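Local coordinates for PA14 domain-containing protein (Clostridium clariflavum, PDB 6QDI) that probably serves as the sugar-sensing extracellular part of a membrane-bound RsgI-type anti-sigma factor, using tandem calcium-binding PA14 domains to detect plant biomass, at residues A[67-81]-A[92-104]. Numbering follows the deposited sequence. Where two conformers were deposited one is given.
Sequences RDNGVRLWIDNKLII and EMGKIYLEAGKLY. With CA (calcium ion), chain D; EDO (1,2-ethanediol), chain C.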
ATOM      1  N   ARG A  67      -2.951  -8.938  16.743  1.00  6.82           N
ATOM      2  CA  ARG A  67      -2.663  -8.566  15.365  1.00  7.03           C
ATOM      3  C   ARG A  67      -2.732  -9.768  14.430  1.00  6.74           C
ATOM      4  O   ARG A  67      -2.242 -10.865  14.734  1.00  7.16           O
ATOM      5  CB  ARG A  67      -1.268  -7.944  15.248  1.00  7.66           C
ATOM      6  CG  ARG A  67      -0.127  -8.908  15.601  1.00  8.15           C
ATOM      7  CD  ARG A  67       1.243  -8.317  15.585  1.00  8.48           C
ATOM      8  NE  ARG A  67       2.260  -9.315  15.841  1.00  9.20           N
ATOM      9  CZ  ARG A  67       2.858 -10.061  14.937  1.00  8.89           C
ATOM     10  NH1 ARG A  67       3.814 -10.895  15.320  1.00 11.43           N
ATOM     11  NH2 ARG A  67       2.538  -9.960  13.643  1.00  9.24           N
ATOM     12  N   ASP A  68      -3.205  -9.473  13.224  1.00  6.36           N
ATOM     13  CA  ASP A  68      -3.083 -10.390  12.077  1.00  6.05           C
ATOM     14  C   ASP A  68      -3.081  -9.434  10.897  1.00  6.02           C
ATOM     15  O   ASP A  68      -4.149  -8.932  10.573  1.00  6.50           O
ATOM     16  CB  ASP A  68      -4.220 -11.382  12.069  1.00  6.76           C
ATOM     17  CG  ASP A  68      -4.191 -12.280  10.885  1.00  7.09           C
ATOM     18  OD1 ASP A  68      -3.425 -12.002   9.925  1.00  7.57           O
ATOM     19  OD2 ASP A  68      -4.973 -13.290  10.876  1.00  8.02           O
ATOM     20  N   ASN A  69      -1.947  -9.060  10.276  1.00  6.28           N
ATOM     21  CA  ASN A  69      -0.617  -9.590  10.486  1.00  6.03           C
ATOM     22  C   ASN A  69       0.300  -8.625  11.249  1.00  6.40           C
ATOM     23  O   ASN A  69       0.249  -8.611  12.481  1.00  8.83           O
ATOM     24  CB  ASN A  69      -0.010 -10.016   9.134  1.00  6.49           C
ATOM     25  CG  ASN A  69      -0.735 -11.212   8.566  1.00  7.04           C
ATOM     26  OD1 ASN A  69      -1.606 -11.074   7.697  1.00  6.86           O
ATOM     27  ND2 ASN A  69      -0.469 -12.378   9.149  1.00  8.87           N
ATOM     28  N   GLY A  70       1.124  -7.844  10.581  1.00  6.60           N
ATOM     29  CA  GLY A  70       2.187  -7.126  11.281  1.00  6.55           C
ATOM     30  C   GLY A  70       1.742  -5.825  11.920  1.00  6.51           C
ATOM     31  O   GLY A  70       0.825  -5.161  11.444  1.00  6.71           O
ATOM     32  N   VAL A  71       2.438  -5.447  13.000  1.00  6.45           N
ATOM     33  CA  VAL A  71       2.246  -4.162  13.668  0.50  6.12           C
ATOM     34  C   VAL A  71       3.566  -3.579  14.110  1.00  6.93           C
ATOM     35  O   VAL A  71       4.467  -4.318  14.564  1.00  8.17           O
ATOM     36  CB  VAL A  71       1.297  -4.287  14.884  0.50  5.30           C
ATOM     37  CG1 VAL A  71       1.398  -3.117  15.876  0.50  5.32           C
ATOM     38  CG2 VAL A  71      -0.127  -4.540  14.427  0.50  3.91           C
ATOM     39  N   ARG A  72       3.660  -2.251  14.046  1.00  7.29           N
ATOM     40  CA  ARG A  72       4.657  -1.472  14.773  1.00  7.75           C
ATOM     41  C   ARG A  72       3.905  -0.398  15.535  1.00  7.63           C
ATOM     42  O   ARG A  72       3.069   0.289  14.979  1.00  8.75           O
ATOM     43  CB  ARG A  72       5.700  -0.831  13.840  1.00  8.52           C
ATOM     44  CG  ARG A  72       6.670  -1.847  13.229  1.00  9.32           C
ATOM     45  CD  ARG A  72       7.919  -1.253  12.657  1.00 10.97           C
ATOM     46  NE  ARG A  72       8.886  -2.268  12.184  0.70 10.29           N
ATOM     47  CZ  ARG A  72       9.163  -2.543  10.903  1.00 12.94           C
ATOM     48  NH1 ARG A  72       8.475  -1.926   9.896  1.00 14.32           N
ATOM     49  NH2 ARG A  72      10.102  -3.465  10.619  1.00 15.18           N
ATOM     50  N   LEU A  73       4.268  -0.216  16.821  1.00  7.58           N
ATOM     51  CA  LEU A  73       3.664   0.805  17.684  1.00  7.68           C
ATOM     52  C   LEU A  73       4.722   1.697  18.288  1.00  7.64           C
ATOM     53  O   LEU A  73       5.604   1.185  18.964  1.00  7.90           O
ATOM     54  CB  LEU A  73       2.857   0.195  18.801  1.00  8.31           C
ATOM     55  CG  LEU A  73       2.241   1.183  19.828  1.00  8.93           C
ATOM     56  CD1 LEU A  73       1.165   2.035  19.210  1.00  9.13           C
ATOM     57  CD2 LEU A  73       1.689   0.427  21.019  1.00  9.98           C
ATOM     58  N   TRP A  74       4.595   2.993  18.036  1.00  7.82           N
ATOM     59  CA  TRP A  74       5.433   4.011  18.658  1.00  8.33           C
ATOM     60  C   TRP A  74       4.561   4.829  19.599  1.00  8.30           C
ATOM     61  O   TRP A  74       3.504   5.337  19.208  1.00  9.21           O
ATOM     62  CB  TRP A  74       6.057   4.984  17.634  1.00  8.53           C
ATOM     63  CG  TRP A  74       7.037   4.498  16.631  1.00  7.71           C
ATOM     64  CD1 TRP A  74       8.386   4.702  16.655  1.00  8.90           C
ATOM     65  CD2 TRP A  74       6.782   3.809  15.402  1.00  8.07           C
ATOM     66  NE1 TRP A  74       8.971   4.198  15.546  1.00  9.30           N
ATOM     67  CE2 TRP A  74       8.027   3.609  14.770  1.00  8.26           C
ATOM     68  CE3 TRP A  74       5.627   3.309  14.789  1.00  9.07           C
ATOM     69  CZ2 TRP A  74       8.139   3.000  13.526  1.00  8.38           C
ATOM     70  CZ3 TRP A  74       5.744   2.679  13.546  1.00  9.59           C
ATOM     71  CH2 TRP A  74       6.988   2.549  12.929  1.00  9.14           C
ATOM     72  N   ILE A  75       5.040   5.011  20.838  1.00  9.04           N
ATOM     73  CA  ILE A  75       4.416   5.916  21.804  1.00  9.21           C
ATOM     74  C   ILE A  75       5.517   6.888  22.209  1.00  9.63           C
ATOM     75  O   ILE A  75       6.610   6.457  22.525  1.00  9.89           O
ATOM     76  CB  ILE A  75       3.885   5.177  23.060  1.00  9.41           C
ATOM     77  CG1 ILE A  75       2.822   4.120  22.712  1.00  9.66           C
ATOM     78  CG2 ILE A  75       3.367   6.195  24.073  1.00  9.72           C
ATOM     79  CD1 ILE A  75       1.520   4.692  22.223  1.00 10.79           C
ATOM     80  N   ASP A  76       5.237   8.181  22.177  1.00  9.76           N
ATOM     81  CA  ASP A  76       6.230   9.198  22.504  1.00 11.02           C
ATOM     82  C   ASP A  76       7.478   9.047  21.644  1.00 11.12           C
ATOM     83  O   ASP A  76       8.618   9.245  22.098  1.00 11.72           O
ATOM     84  CB  ASP A  76       6.607   9.145  23.990  1.00 12.49           C
ATOM     85  CG  ASP A  76       7.436  10.351  24.440  1.00 13.45           C
ATOM     86  OD1 ASP A  76       7.207  11.459  23.915  1.00 13.66           O
ATOM     87  OD2 ASP A  76       8.284  10.176  25.311  1.00 16.51           O
ATOM     88  N   ASN A  77       7.278   8.645  20.397  1.00 10.83           N
ATOM     89  CA  ASN A  77       8.341   8.434  19.431  1.00 10.97           C
ATOM     90  C   ASN A  77       9.305   7.312  19.795  1.00 11.12           C
ATOM     91  O   ASN A  77      10.379   7.176  19.175  1.00 15.07           O
ATOM     92  CB  ASN A  77       9.029   9.750  19.082  1.00 12.94           C
ATOM     93  CG  ASN A  77       8.016  10.782  18.615  1.00 14.36           C
ATOM     94  OD1 ASN A  77       7.412  10.631  17.573  1.00 16.87           O
ATOM     95  ND2 ASN A  77       7.768  11.811  19.448  1.00 14.57           N
ATOM     96  N   LYS A  78       8.905   6.415  20.695  1.00  9.94           N
ATOM     97  CA  LYS A  78       9.682   5.260  21.026  1.00  9.71           C
ATOM     98  C   LYS A  78       8.950   4.047  20.440  1.00  8.78           C
ATOM     99  O   LYS A  78       7.745   3.847  20.720  1.00  9.35           O
ATOM    100  CB  LYS A  78       9.843   5.105  22.523  1.00 10.97           C
ATOM    101  CG  LYS A  78      10.697   3.904  22.892  1.00 12.20           C
ATOM    102  CD  LYS A  78      11.020   3.793  24.390  1.00 15.38           C
ATOM    103  CE  LYS A  78      12.162   4.679  24.842  1.00 16.20           C
ATOM    104  NZ  LYS A  78      13.506   4.370  24.241  1.00 15.75           N
ATOM    105  N   LEU A  79       9.654   3.208  19.669  1.00  8.78           N
ATOM    106  CA  LEU A  79       9.065   1.987  19.110  1.00  8.13           C
ATOM    107  C   LEU A  79       9.018   0.949  20.216  1.00  8.90           C
ATOM    108  O   LEU A  79      10.030   0.366  20.572  1.00 11.26           O
ATOM    109  CB  LEU A  79       9.925   1.531  17.935  1.00  8.75           C
ATOM    110  CG  LEU A  79       9.500   0.285  17.184  1.00  8.76           C
ATOM    111  CD1 LEU A  79       8.063   0.373  16.666  1.00  9.10           C
ATOM    112  CD2 LEU A  79      10.466   0.012  16.032  1.00  9.33           C
ATOM    113  N   ILE A  80       7.828   0.684  20.743  1.00  8.46           N
ATOM    114  CA  ILE A  80       7.682  -0.209  21.896  1.00  8.84           C
ATOM    115  C   ILE A  80       7.133  -1.576  21.524  1.00  8.64           C
ATOM    116  O   ILE A  80       7.274  -2.484  22.305  1.00  9.60           O
ATOM    117  CB  ILE A  80       6.852   0.414  23.030  1.00  9.45           C
ATOM    118  CG1 ILE A  80       5.407   0.705  22.627  1.00  9.62           C
ATOM    119  CG2 ILE A  80       7.561   1.636  23.585  1.00 10.32           C
ATOM    120  CD1 ILE A  80       4.508   1.019  23.804  1.00 10.79           C
ATOM    121  N   ILE A  81       6.503  -1.729  20.351  1.00  8.13           N
ATOM    122  CA  ILE A  81       6.127  -3.028  19.828  1.00  8.55           C
ATOM    123  C   ILE A  81       6.592  -3.070  18.371  1.00  8.07           C
ATOM    124  O   ILE A  81       6.115  -2.284  17.558  1.00  8.68           O
ATOM    125  CB  ILE A  81       4.604  -3.318  19.928  1.00  8.75           C
ATOM    126  CG1 ILE A  81       4.153  -3.329  21.384  1.00  9.22           C
ATOM    127  CG2 ILE A  81       4.280  -4.647  19.260  1.00  9.83           C
ATOM    128  CD1 ILE A  81       2.654  -3.447  21.590  1.00 10.26           C
ATOM    129  N   GLU A  92       0.882  -9.193  22.054  1.00 15.37           N
ATOM    130  CA  GLU A  92       2.119  -8.416  21.995  1.00 12.57           C
ATOM    131  C   GLU A  92       2.041  -7.358  23.070  1.00 12.95           C
ATOM    132  O   GLU A  92       0.991  -6.778  23.222  1.00 15.90           O
ATOM    133  CB  GLU A  92       2.313  -7.756  20.626  1.00 13.14           C
ATOM    134  CG  GLU A  92       2.222  -8.652  19.378  1.00 13.41           C
ATOM    135  CD  GLU A  92       3.261  -9.767  19.276  1.00 13.29           C
ATOM    136  OE1 GLU A  92       4.028  -9.984  20.271  1.00 17.09           O
ATOM    137  OE2 GLU A  92       3.310 -10.441  18.270  1.00 15.61           O
ATOM    138  N   MET A  93       3.163  -7.037  23.759  1.00 11.04           N
ATOM    139  CA  MET A  93       3.142  -5.980  24.764  1.00 10.63           C
ATOM    140  C   MET A  93       4.378  -5.105  24.676  1.00 10.37           C
ATOM    141  O   MET A  93       5.454  -5.544  24.301  1.00 11.76           O
ATOM    142  CB  MET A  93       3.079  -6.545  26.185  1.00 11.75           C
ATOM    143  CG  MET A  93       1.808  -7.299  26.520  1.00 14.75           C
ATOM    144  SD  MET A  93       1.780  -8.104  28.128  1.00 19.76           S
ATOM    145  CE  MET A  93       2.776  -9.547  27.787  1.00 21.24           C
ATOM    146  N   GLY A  94       4.179  -3.849  25.045  1.00 10.06           N
ATOM    147  CA  GLY A  94       5.295  -2.932  25.264  1.00 11.19           C
ATOM    148  C   GLY A  94       4.919  -2.004  26.414  1.00 11.59           C
ATOM    149  O   GLY A  94       3.740  -1.686  26.616  1.00 13.00           O
ATOM    150  N   LYS A  95       5.934  -1.556  27.159  1.00 11.45           N
ATOM    151  CA  LYS A  95       5.708  -0.727  28.348  1.00 12.25           C
ATOM    152  C   LYS A  95       6.406   0.611  28.186  1.00 12.11           C
ATOM    153  O   LYS A  95       7.478   0.680  27.545  1.00 13.37           O
ATOM    154  CB  LYS A  95       6.240  -1.447  29.587  1.00 14.41           C
ATOM    155  CG  LYS A  95       5.453  -2.701  29.933  1.00 17.49           C
ATOM    156  CD  LYS A  95       5.826  -3.245  31.292  1.00 21.88           C
ATOM    157  CE  LYS A  95       7.075  -4.078  31.216  1.00 26.47           C
ATOM    158  NZ  LYS A  95       7.154  -4.939  32.428  1.00 29.29           N
ATOM    159  N   ILE A  96       5.824   1.648  28.785  1.00 11.87           N
ATOM    160  CA  ILE A  96       6.431   2.989  28.778  1.00 12.06           C
ATOM    161  C   ILE A  96       5.829   3.834  29.906  1.00 12.37           C
ATOM    162  O   ILE A  96       4.612   3.770  30.157  1.00 11.94           O
ATOM    163  CB  ILE A  96       6.243   3.691  27.409  1.00 12.44           C
ATOM    164  CG1 ILE A  96       6.987   5.036  27.364  1.00 12.57           C
ATOM    165  CG2 ILE A  96       4.784   3.819  27.028  1.00 12.21           C
ATOM    166  CD1 ILE A  96       7.146   5.541  25.952  1.00 14.83           C
ATOM    167  N   TYR A  97       6.676   4.581  30.611  1.00 12.75           N
ATOM    168  CA  TYR A  97       6.237   5.504  31.634  0.50 12.70           C
ATOM    169  C   TYR A  97       5.688   6.777  31.000  1.00 12.96           C
ATOM    170  O   TYR A  97       6.347   7.364  30.155  1.00 14.34           O
ATOM    171  CB  TYR A  97       7.402   5.854  32.546  0.50 13.57           C
ATOM    172  CG  TYR A  97       6.932   6.677  33.686  0.50 14.19           C
ATOM    173  CD1 TYR A  97       6.346   6.075  34.777  0.50 14.32           C
ATOM    174  CD2 TYR A  97       6.987   8.043  33.632  0.50 14.32           C
ATOM    175  CE1 TYR A  97       5.874   6.814  35.814  0.50 15.53           C
ATOM    176  CE2 TYR A  97       6.508   8.798  34.673  0.50 16.08           C
ATOM    177  CZ  TYR A  97       5.934   8.159  35.750  0.50 14.41           C
ATOM    178  OH  TYR A  97       5.457   8.847  36.845  0.50 21.97           O
ATOM    179  N   LEU A  98       4.492   7.202  31.407  1.00 13.43           N
ATOM    180  CA  LEU A  98       3.857   8.406  30.893  1.00 13.72           C
ATOM    181  C   LEU A  98       3.380   9.254  32.068  1.00 15.02           C
ATOM    182  O   LEU A  98       3.144   8.724  33.159  1.00 16.49           O
ATOM    183  CB  LEU A  98       2.710   8.078  29.953  1.00 13.97           C
ATOM    184  CG  LEU A  98       3.024   7.141  28.774  1.00 12.47           C
ATOM    185  CD1 LEU A  98       1.744   6.759  28.070  1.00 14.33           C
ATOM    186  CD2 LEU A  98       3.950   7.813  27.796  1.00 13.68           C
ATOM    187  N   GLU A  99       3.245  10.550  31.815  1.00 14.40           N
ATOM    188  CA  GLU A  99       2.781  11.513  32.791  1.00 14.76           C
ATOM    189  C   GLU A  99       1.317  11.878  32.572  1.00 16.01           C
ATOM    190  O   GLU A  99       0.857  12.143  31.451  1.00 16.20           O
ATOM    191  CB  GLU A  99       3.609  12.800  32.681  1.00 16.49           C
ATOM    192  CG  GLU A  99       5.080  12.632  33.015  1.00 21.14           C
ATOM    193  CD  GLU A  99       5.842  13.963  33.069  1.00 22.72           C
ATOM    194  OE1 GLU A  99       5.783  14.617  34.038  1.00 49.15           O
ATOM    195  OE2 GLU A  99       6.508  14.208  32.020  1.00 34.74           O
ATOM    196  N   ALA A 100       0.607  12.003  33.686  1.00 15.96           N
ATOM    197  CA  ALA A 100      -0.776  12.362  33.665  1.00 15.40           C
ATOM    198  C   ALA A 100      -1.106  13.598  32.877  1.00 16.35           C
ATOM    199  O   ALA A 100      -0.492  14.632  33.082  1.00 17.30           O
ATOM    200  CB  ALA A 100      -1.244  12.542  35.092  1.00 16.77           C
ATOM    201  N   GLY A 101      -2.068  13.502  31.967  1.00 16.41           N
ATOM    202  CA  GLY A 101      -2.562  14.634  31.239  1.00 17.50           C
ATOM    203  C   GLY A 101      -1.720  15.158  30.108  1.00 17.14           C
ATOM    204  O   GLY A 101      -2.149  16.060  29.379  1.00 20.78           O
ATOM    205  N   LYS A 102      -0.541  14.584  29.920  1.00 18.76           N
ATOM    206  CA  LYS A 102       0.368  15.046  28.873  1.00 17.44           C
ATOM    207  C   LYS A 102       0.014  14.380  27.529  1.00 16.62           C
ATOM    208  O   LYS A 102      -0.399  13.214  27.491  1.00 17.56           O
ATOM    209  CB  LYS A 102       1.811  14.720  29.281  1.00 19.64           C
ATOM    210  CG  LYS A 102       2.882  15.228  28.333  1.00 25.59           C
ATOM    211  CD  LYS A 102       4.287  15.143  28.917  1.00 31.19           C
ATOM    212  CE  LYS A 102       5.204  16.168  28.267  1.00 39.41           C
ATOM    213  NZ  LYS A 102       6.632  15.783  28.397  1.00 48.97           N
ATOM    214  N   LEU A 103       0.114  15.150  26.447  1.00 17.00           N
ATOM    215  CA  LEU A 103      -0.139  14.612  25.116  1.00 16.66           C
ATOM    216  C   LEU A 103       1.134  14.015  24.551  1.00 15.63           C
ATOM    217  O   LEU A 103       2.179  14.688  24.505  1.00 19.31           O
ATOM    218  CB  LEU A 103      -0.593  15.701  24.154  1.00 19.99           C
ATOM    219  CG  LEU A 103      -1.976  16.247  24.408  1.00 23.94           C
ATOM    220  CD1 LEU A 103      -2.182  17.559  23.655  1.00 29.04           C
ATOM    221  CD2 LEU A 103      -3.012  15.221  24.004  1.00 24.68           C
ATOM    222  N   TYR A 104       1.039  12.795  24.068  1.00 13.10           N
ATOM    223  CA  TYR A 104       2.153  12.099  23.470  1.00 12.23           C
ATOM    224  C   TYR A 104       1.839  11.700  22.047  1.00 10.32           C
ATOM    225  O   TYR A 104       0.719  11.350  21.724  1.00 11.51           O
ATOM    226  CB  TYR A 104       2.471  10.846  24.244  1.00 13.06           C
ATOM    227  CG  TYR A 104       2.953  11.111  25.652  1.00 13.01           C
ATOM    228  CD1 TYR A 104       4.310  11.355  25.904  1.00 13.91           C
ATOM    229  CD2 TYR A 104       2.097  11.085  26.737  1.00 13.93           C
ATOM    230  CE1 TYR A 104       4.792  11.595  27.176  1.00 14.35           C
ATOM    231  CE2 TYR A 104       2.570  11.304  28.026  1.00 14.04           C
ATOM    232  CZ  TYR A 104       3.920  11.554  28.242  1.00 14.81           C
ATOM    233  OH  TYR A 104       4.384  11.784  29.528  1.00 18.39           O
TER
HETATM  234 CA    CA D 403      -3.804 -12.161   7.637  1.00  6.90          CA
HETATM  235  C1  EDO C 402      -3.785 -15.373   8.502  1.00 12.60           C
HETATM  236  O1  EDO C 402      -4.756 -14.307   8.428  1.00  8.86           O
HETATM  237  C2  EDO C 402      -2.819 -15.263   7.307  1.00 14.08           C
HETATM  238  O2  EDO C 402      -2.196 -14.015   7.448  1.00 10.62           O
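Arg67 sets CG between its backbone N and carbonyl carbon (chi1 64°) and then runs extended to NE, while Glu92 folds back at chi2 (-62°), which brings guanidinium and carboxylate together nearly coplanar. The grip is side-on: NE and NH1 of Arg67 both donate to OE2 of Glu92, the NE bond being 2.9 Å long and reaching the oxygen on its anti side. Arginine suits this place because its remaining nitrogen, NH2, binds the backbone O of Asn69 at 2.9 Å, and NH1 has a second carboxylate in Asp85. The next two residues, joined by a cis peptide bond, turn to the calcium ion, which Asp68 OD1 (2.3 Å) and Asn69 OD1 bind together with Asn112, Thr114, Asn116 and an ethanediol probably from the crystallisation liquor.

Farther along, Gly94 lets the strands come close: its CA lies 3.6 Å from Ile80 O in a CA-H...O contact, and CG1 of Ile81 rests on its N. Branched aliphatic side chains fill the interface beyond, CG2 of Ile75 meeting CG2 of Ile96 at 4.0 Å and CD2 of Leu98 at 4.1 Å. That same CD2 covers one face of the Tyr104 ring, whose edge receives Asp76 OD1. Strands 71-75 and 78-81, a hairpin closed by a type I' turn, thus lie against strand 93-98 where edges of the two sheets of the PA14 beta-sandwich meet, with a calcium site at one end.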